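Local structure of PcaV transcriptional regulator (Streptomyces coelicolor, 4FHT) at residues Y41-A46 with E71-L76; L81-R86 with R97-G102; T30-E35 with A114-V119. The protein probably acts as a DNA-binding transcription factor of the MarR family and binds the aromatic acid 3,4-dihydroxybenzoate. All coordinates share one frame; numbering follows the deposited sequence.

Contact 1. Residues Y41-A46 with E71-L76; sequences YAVLNA and EVVSRL. With DHB (3,4-dihydroxybenzoic acid), chain D.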
# COMPACT_ATOMS: atom_id res chain seq x y z
N TYR B 41 -3.46 -15.00 -3.30
CA TYR B 41 -4.86 -15.24 -3.64
C TYR B 41 -5.19 -14.74 -5.04
O TYR B 41 -5.92 -15.39 -5.78
CB TYR B 41 -5.81 -14.59 -2.62
CG TYR B 41 -7.26 -14.70 -3.04
CD1 TYR B 41 -8.01 -15.83 -2.75
CD2 TYR B 41 -7.88 -13.67 -3.76
CE1 TYR B 41 -9.33 -15.93 -3.15
CE2 TYR B 41 -9.19 -13.77 -4.16
CZ TYR B 41 -9.92 -14.90 -3.85
OH TYR B 41 -11.23 -14.99 -4.25
N ALA B 42 -4.66 -13.57 -5.38
CA ALA B 42 -4.90 -12.96 -6.68
C ALA B 42 -4.44 -13.88 -7.80
O ALA B 42 -5.10 -14.01 -8.83
CB ALA B 42 -4.20 -11.61 -6.78
N VAL B 43 -3.29 -14.52 -7.59
CA VAL B 43 -2.75 -15.46 -8.56
C VAL B 43 -3.64 -16.70 -8.64
O VAL B 43 -3.98 -17.15 -9.73
CB VAL B 43 -1.31 -15.86 -8.20
CG1 VAL B 43 -0.82 -17.00 -9.10
CG2 VAL B 43 -0.39 -14.65 -8.31
N LEU B 44 -4.03 -17.22 -7.48
CA LEU B 44 -4.95 -18.35 -7.41
C LEU B 44 -6.23 -18.03 -8.16
O LEU B 44 -6.70 -18.84 -8.97
CB LEU B 44 -5.27 -18.69 -5.95
CG LEU B 44 -4.14 -19.26 -5.10
CD1 LEU B 44 -4.62 -19.55 -3.69
CD2 LEU B 44 -3.58 -20.52 -5.74
N ASN B 45 -6.78 -16.85 -7.92
CA ASN B 45 -8.01 -16.42 -8.56
C ASN B 45 -7.87 -16.26 -10.07
O ASN B 45 -8.81 -16.56 -10.82
CB ASN B 45 -8.51 -15.12 -7.95
CG ASN B 45 -9.85 -14.70 -8.51
OD1 ASN B 45 -10.89 -15.24 -8.13
ND2 ASN B 45 -9.84 -13.73 -9.42
N ALA B 46 -6.71 -15.79 -10.51
CA ALA B 46 -6.47 -15.57 -11.93
C ALA B 46 -6.47 -16.89 -12.69
O ALA B 46 -6.83 -16.94 -13.87
CB ALA B 46 -5.15 -14.84 -12.14
N GLU B 71 8.23 -14.87 -7.58
CA GLU B 71 8.33 -15.26 -6.18
C GLU B 71 7.02 -15.86 -5.66
O GLU B 71 7.02 -16.87 -4.96
CB GLU B 71 8.74 -14.06 -5.32
CG GLU B 71 10.17 -13.60 -5.55
CD GLU B 71 10.41 -12.18 -5.10
OE1 GLU B 71 9.46 -11.54 -4.58
OE2 GLU B 71 11.55 -11.69 -5.27
N VAL B 72 5.90 -15.22 -6.01
CA VAL B 72 4.59 -15.70 -5.59
C VAL B 72 4.27 -17.07 -6.19
O VAL B 72 3.85 -17.98 -5.47
CB VAL B 72 3.48 -14.69 -5.95
CG1 VAL B 72 2.11 -15.29 -5.65
CG2 VAL B 72 3.68 -13.39 -5.18
N VAL B 73 4.49 -17.21 -7.49
CA VAL B 73 4.22 -18.48 -8.18
C VAL B 73 5.05 -19.61 -7.58
O VAL B 73 4.54 -20.71 -7.33
CB VAL B 73 4.49 -18.36 -9.69
CG1 VAL B 73 4.59 -19.74 -10.33
CG2 VAL B 73 3.40 -17.54 -10.36
N SER B 74 6.33 -19.34 -7.35
CA SER B 74 7.23 -20.33 -6.77
C SER B 74 6.82 -20.71 -5.36
O SER B 74 6.88 -21.88 -4.98
CB SER B 74 8.67 -19.80 -6.78
OG SER B 74 9.04 -19.38 -8.08
N ARG B 75 6.39 -19.72 -4.58
CA ARG B 75 5.91 -19.96 -3.23
C ARG B 75 4.65 -20.81 -3.23
O ARG B 75 4.50 -21.73 -2.43
CB ARG B 75 5.66 -18.62 -2.51
CG ARG B 75 4.90 -18.74 -1.20
CD ARG B 75 5.66 -19.55 -0.17
NE ARG B 75 4.91 -19.69 1.08
CZ ARG B 75 5.30 -20.41 2.12
NH1 ARG B 75 6.45 -21.07 2.08
NH2 ARG B 75 4.55 -20.47 3.21
N LEU B 76 3.73 -20.49 -4.15
CA LEU B 76 2.51 -21.27 -4.30
C LEU B 76 2.83 -22.69 -4.76
O LEU B 76 2.16 -23.64 -4.38
CB LEU B 76 1.55 -20.60 -5.28
CG LEU B 76 0.92 -19.30 -4.77
CD1 LEU B 76 -0.00 -18.72 -5.83
CD2 LEU B 76 0.17 -19.56 -3.48
C1 DHB D . -5.93 -8.77 -3.68
C2 DHB D . -6.25 -8.22 -2.45
C3 DHB D . -7.50 -8.45 -1.88
O3 DHB D . -7.82 -7.91 -0.66
C4 DHB D . -8.44 -9.21 -2.56
O4 DHB D . -9.67 -9.43 -1.98
C5 DHB D . -8.12 -9.76 -3.79
C6 DHB D . -6.87 -9.54 -4.36
C DHB D . -4.59 -8.53 -4.29
O1 DHB D . -3.58 -8.34 -3.56
O2 DHB D . -4.47 -8.53 -5.55

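Contact 2. Residues L81-R86 with R97-G102; sequences LLDKVR and RLTDEG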
# COMPACT_ATOMS: atom_id res chain seq x y z
N LEU B 81 -0.01 -25.67 -4.10
CA LEU B 81 -1.29 -25.10 -4.50
C LEU B 81 -1.34 -24.83 -6.01
O LEU B 81 -2.39 -24.51 -6.55
CB LEU B 81 -1.55 -23.80 -3.74
CG LEU B 81 -1.45 -23.89 -2.21
CD1 LEU B 81 -1.75 -22.54 -1.57
CD2 LEU B 81 -2.38 -24.96 -1.67
N LEU B 82 -0.20 -24.99 -6.67
CA LEU B 82 -0.06 -24.61 -8.07
C LEU B 82 0.93 -25.51 -8.80
O LEU B 82 1.90 -25.99 -8.21
CB LEU B 82 0.37 -23.13 -8.15
CG LEU B 82 0.90 -22.48 -9.42
CD1 LEU B 82 0.59 -20.99 -9.39
CD2 LEU B 82 2.41 -22.68 -9.55
N ASP B 83 0.69 -25.74 -10.09
CA ASP B 83 1.55 -26.60 -10.90
C ASP B 83 1.94 -25.97 -12.24
O ASP B 83 1.30 -25.03 -12.71
CB ASP B 83 0.89 -27.95 -11.15
CG ASP B 83 1.12 -28.93 -10.03
OD1 ASP B 83 2.16 -28.81 -9.34
OD2 ASP B 83 0.27 -29.83 -9.83
N LYS B 84 2.98 -26.52 -12.86
CA LYS B 84 3.43 -26.07 -14.17
C LYS B 84 3.32 -27.19 -15.20
O LYS B 84 3.43 -28.37 -14.87
CB LYS B 84 4.87 -25.56 -14.11
CG LYS B 84 5.05 -24.26 -13.35
CD LYS B 84 6.49 -23.79 -13.39
CE LYS B 84 6.66 -22.47 -12.65
NZ LYS B 84 8.09 -22.03 -12.63
N VAL B 85 3.10 -26.80 -16.46
CA VAL B 85 2.99 -27.77 -17.55
C VAL B 85 3.39 -27.12 -18.88
O VAL B 85 3.12 -25.94 -19.12
CB VAL B 85 1.57 -28.37 -17.63
CG1 VAL B 85 0.54 -27.30 -17.98
CG2 VAL B 85 1.52 -29.52 -18.64
N ARG B 86 4.06 -27.89 -19.73
CA ARG B 86 4.52 -27.39 -21.02
C ARG B 86 3.36 -27.08 -21.97
O ARG B 86 2.35 -27.79 -21.98
CB ARG B 86 5.47 -28.39 -21.68
CG ARG B 86 6.82 -28.51 -20.98
CD ARG B 86 7.63 -27.24 -21.13
NE ARG B 86 8.94 -27.35 -20.48
CZ ARG B 86 10.01 -27.88 -21.06
NH1 ARG B 86 9.94 -28.37 -22.29
NH2 ARG B 86 11.16 -27.94 -20.40
N ARG B 97 -1.06 -24.13 -13.70
CA ARG B 97 -2.28 -24.88 -13.44
C ARG B 97 -2.53 -25.06 -11.95
O ARG B 97 -1.61 -25.38 -11.19
CB ARG B 97 -2.21 -26.24 -14.13
CG ARG B 97 -3.45 -27.10 -13.97
CD ARG B 97 -3.27 -28.41 -14.73
NE ARG B 97 -2.08 -29.12 -14.30
CZ ARG B 97 -1.58 -30.19 -14.92
NH1 ARG B 97 -2.18 -30.67 -16.00
NH2 ARG B 97 -0.48 -30.78 -14.45
N LEU B 98 -3.77 -24.85 -11.52
CA LEU B 98 -4.14 -25.04 -10.12
C LEU B 98 -4.21 -26.51 -9.73
O LEU B 98 -4.51 -27.37 -10.56
CB LEU B 98 -5.48 -24.36 -9.82
CG LEU B 98 -5.43 -22.86 -9.52
CD1 LEU B 98 -6.73 -22.42 -8.89
CD2 LEU B 98 -4.25 -22.54 -8.63
N THR B 99 -3.94 -26.79 -8.46
CA THR B 99 -4.10 -28.13 -7.92
C THR B 99 -5.42 -28.21 -7.17
O THR B 99 -6.09 -27.19 -6.98
CB THR B 99 -2.96 -28.48 -6.95
OG1 THR B 99 -3.02 -27.61 -5.81
CG2 THR B 99 -1.61 -28.32 -7.63
N ASP B 100 -5.79 -29.41 -6.75
CA ASP B 100 -6.99 -29.61 -5.95
C ASP B 100 -6.95 -28.73 -4.70
O ASP B 100 -7.94 -28.10 -4.34
CB ASP B 100 -7.12 -31.08 -5.53
CG ASP B 100 -7.31 -32.02 -6.72
OD1 ASP B 100 -6.81 -33.16 -6.66
OD2 ASP B 100 -7.97 -31.62 -7.70
N GLU B 101 -5.79 -28.69 -4.06
CA GLU B 101 -5.60 -27.89 -2.86
C GLU B 101 -5.68 -26.40 -3.13
O GLU B 101 -6.25 -25.65 -2.33
CB GLU B 101 -4.26 -28.23 -2.20
CG GLU B 101 -4.38 -29.25 -1.09
CD GLU B 101 -5.23 -28.76 0.06
OE1 GLU B 101 -6.21 -29.45 0.41
OE2 GLU B 101 -4.92 -27.68 0.61
N GLY B 102 -5.11 -25.97 -4.25
CA GLY B 102 -5.15 -24.58 -4.65
C GLY B 102 -6.57 -24.06 -4.78
O GLY B 102 -6.90 -22.99 -4.27
O HOH W 1 -2.29 -29.13 -11.72

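Contact 3. Residues T30-E35 with A114-V119; sequences TMVSEE and ARMNQV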
# COMPACT_ATOMS: atom_id res chain seq x y z
N THR B 30 -6.24 -10.49 9.81
CA THR B 30 -7.13 -10.76 10.93
C THR B 30 -8.43 -11.46 10.50
O THR B 30 -8.98 -12.26 11.26
CB THR B 30 -7.47 -9.48 11.73
OG1 THR B 30 -8.02 -8.49 10.85
CG2 THR B 30 -6.23 -8.92 12.40
N MET B 31 -8.90 -11.16 9.30
CA MET B 31 -10.18 -11.69 8.85
C MET B 31 -10.05 -12.78 7.78
O MET B 31 -10.96 -13.59 7.61
CB MET B 31 -11.08 -10.56 8.33
CG MET B 31 -11.28 -9.42 9.32
SD MET B 31 -12.53 -8.25 8.74
CE MET B 31 -13.99 -9.27 8.84
N VAL B 32 -8.93 -12.78 7.06
CA VAL B 32 -8.77 -13.70 5.94
C VAL B 32 -7.76 -14.82 6.22
O VAL B 32 -8.14 -15.98 6.36
CB VAL B 32 -8.40 -12.96 4.64
CG1 VAL B 32 -8.34 -13.94 3.46
CG2 VAL B 32 -9.42 -11.85 4.36
N SER B 33 -6.47 -14.48 6.29
CA SER B 33 -5.44 -15.50 6.49
C SER B 33 -4.08 -14.94 6.92
O SER B 33 -3.68 -13.86 6.49
CB SER B 33 -5.28 -16.34 5.22
OG SER B 33 -4.28 -17.33 5.39
N GLU B 34 -3.39 -15.69 7.76
CA GLU B 34 -2.00 -15.41 8.11
C GLU B 34 -1.08 -16.28 7.26
O GLU B 34 0.14 -16.12 7.28
CB GLU B 34 -1.73 -15.75 9.58
CG GLU B 34 -2.39 -14.83 10.59
CD GLU B 34 -2.14 -15.30 12.01
OE1 GLU B 34 -1.76 -16.48 12.19
OE2 GLU B 34 -2.31 -14.49 12.95
N GLU B 35 -1.67 -17.21 6.53
CA GLU B 35 -0.91 -18.23 5.81
C GLU B 35 -0.81 -17.91 4.32
O GLU B 35 0.23 -18.15 3.70
CB GLU B 35 -1.57 -19.60 6.02
CG GLU B 35 -0.73 -20.78 5.58
CD GLU B 35 -1.37 -22.11 5.93
OE1 GLU B 35 -2.49 -22.10 6.49
OE2 GLU B 35 -0.76 -23.16 5.64
N ALA B 114 -15.13 -11.96 1.42
CA ALA B 114 -16.42 -11.29 1.27
C ALA B 114 -16.80 -10.56 2.55
O ALA B 114 -17.33 -9.44 2.51
CB ALA B 114 -17.50 -12.29 0.88
N ARG B 115 -16.53 -11.18 3.70
CA ARG B 115 -16.80 -10.55 4.99
C ARG B 115 -15.85 -9.39 5.25
O ARG B 115 -16.25 -8.35 5.78
CB ARG B 115 -16.71 -11.57 6.12
CG ARG B 115 -17.67 -12.74 5.98
CD ARG B 115 -17.80 -13.50 7.30
NE ARG B 115 -16.51 -13.95 7.80
CZ ARG B 115 -15.97 -15.13 7.53
NH1 ARG B 115 -16.61 -16.00 6.75
NH2 ARG B 115 -14.78 -15.46 8.04
N MET B 116 -14.58 -9.56 4.88
CA MET B 116 -13.59 -8.50 5.03
C MET B 116 -13.99 -7.27 4.22
O MET B 116 -13.89 -6.14 4.70
CB MET B 116 -12.20 -8.96 4.59
CG MET B 116 -11.14 -7.86 4.70
SD MET B 116 -9.58 -8.20 3.85
CE MET B 116 -10.12 -8.27 2.15
N ASN B 117 -14.45 -7.49 2.99
CA ASN B 117 -14.85 -6.40 2.12
C ASN B 117 -16.07 -5.63 2.63
O ASN B 117 -16.19 -4.42 2.40
CB ASN B 117 -15.08 -6.89 0.69
CG ASN B 117 -13.78 -7.21 -0.03
OD1 ASN B 117 -12.70 -6.83 0.43
ND2 ASN B 117 -13.88 -7.89 -1.16
N GLN B 118 -16.97 -6.32 3.32
CA GLN B 118 -18.11 -5.67 3.94
C GLN B 118 -17.65 -4.67 5.00
O GLN B 118 -18.11 -3.54 5.04
CB GLN B 118 -19.06 -6.69 4.58
CG GLN B 118 -19.85 -7.52 3.59
CD GLN B 118 -21.01 -8.23 4.24
OE1 GLN B 118 -21.31 -8.01 5.42
NE2 GLN B 118 -21.68 -9.09 3.48
N VAL B 119 -16.72 -5.11 5.85
CA VAL B 119 -16.15 -4.25 6.87
C VAL B 119 -15.31 -3.14 6.25
O VAL B 119 -15.35 -1.99 6.69
CB VAL B 119 -15.30 -5.06 7.86
CG1 VAL B 119 -14.54 -4.15 8.81
CG2 VAL B 119 -16.17 -6.05 8.62

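Contact 1. Residues Y41-A46 with E71-L76
V43 meets V72 and L76 with a different methyl for each. Its CG1 lies anti to the backbone N (chi1 172°) and packs against L76 CD1 at 3.8 Å. Its CG2 points the other way along the partner helix and reaches V72 CG1 at 3.7 Å. The V43 and V72 side chains run side by side, pointing opposite ways. L76 also serves two residues. Its CD1 takes L44 CD2 at 4.0 Å as well as V43 CG1, so one methyl touches two successive residues of helix 38-49. V73 adds a looser touch, CG2 to V43 CG1 at 4.4 Å. All five residues are buried, and no hydrogen bond crosses the contact. The two helices belong to the winged helix-turn-helix domain of the MarR family, where helix 66-79 is by family the probable DNA-recognition helix. The axes of 41-46 and 71-76 approach to 10.3 Å and cross at -79°. A42 and Y41 turn to the ligand instead. A42 CB lies 3.3 Å from the carboxylate O2 of 3,4-dihydroxybenzoate, and Y41 CD2 lies 3.9 Å from ring carbon C5. S38 and H24, with H12, H15 and R18 of the second subunit, hydrogen-bond the ligand.

Contact 2. Residues L81-R86 with R97-G102
D83 and R97 form an antiparallel hydrogen-bonded pair. D83 N donates to R97 O at 2.6 Å. R97 N returns a bond to D83 O at 2.7 Å. L82 and L98 are the adjacent non-hydrogen-bonded pair. The next link is weak: T99 N to L81 O, 3.4 Å. G102 has no side chain, which lets its CA approach L81 O to 3.4 Å in a CA-H...O contact. Beside it L81 CD2 rests on E101 CB at 3.8 Å. The D83 side chain lies nearly perpendicular to that of T99, with D83 OD2 3.3 Å from T99 CG2. A water ties D83 OD2 to L98 O and, weakly, to R97 NE. A bend at chi3 (56°) turns the R97 guanidinium toward V85. V85 CB lies over one face of this group, while D83 CB sits at its edge. The strands 82-86 and 94-98 make the beta hairpin that is the wing of the MarR winged helix-turn-helix. T99, just after the second strand, is the N-cap of helix 100-121. Its OG1 sits between the backbone N and the carbonyl carbon (chi1 64°), where it accepts from G102 N at 3.1 Å and is also hydrogen-bonded to G80 O. A valine in its place would probably leave G102 N and G80 O without this partner and the first turn of the helix less firmly held. On the side of L82 and L98 the wing packs on the rest of the domain: L82 touches V73 and L76, and L98 touches L44, L47 and V48.

Contact 3. Residues T30-E35 with A114-V119
R115 meets M31 through its backbone: M31 CE lies 3.9 Å from R115 O. The R115 guanidinium reaches obliquely toward M31 O, without a hydrogen bond. M116 is next and touches both M31 and V32. M31 SD lies 3.9 Å from M116 CA, so the thioether is laid on the helix backbone itself. The two beta carbons, M31 CB and M116 CB, are 4.2 Å apart. The M116 side chain leaves with CG anti to the backbone N (chi1 178°), and this carries its sulfur toward V32. There V32 CG2 meets M116 SD at 3.7 Å, the two side chains crossing at a slant. V32 extends the packing to L109 and I113 of helix 100-121. The contact joins the end of helix 13-31, and the turn after it, to the long helix 100-121. In MarR proteins the N-terminal helix and the long helix after the wing contribute to the helical dimerisation region, so the contact probably belongs to that part and not to the winged helix-turn-helix. M116 also packs on L27 and W28 of helix 13-31 and touches bound 3,4-dihydroxybenzoate, so it stands between this packing and the ligand pocket. One helical turn after R115 comes V119. Its CG2 meets M31 CE at 3.9 Å. A bend at chi3 (67°) turns this methyl of M31 across the helix surface.

Along the chain, contact 1 closes before contact 2 opens, and both are nested within the loop closed by contact 3. Contacts 1 and 2 are neighbours, with centres about 10 Å apart. Helix 66-79 is followed, after a short turn, by strand 82-86, and L76 O lies 3.0 Å from L81 N, a probable hydrogen bond. L44 O also packs on L98 CD1, which brings helix 38-49 against the wing. Contact 3 stands about 18 Å from contact 1 and 24 Å from contact 2, centre to centre. Helix 100-121 starts in contact 2 and reaches contact 3. It thus spans from the wing to the ligand pocket, which residues of contacts 1 and 3 both touch.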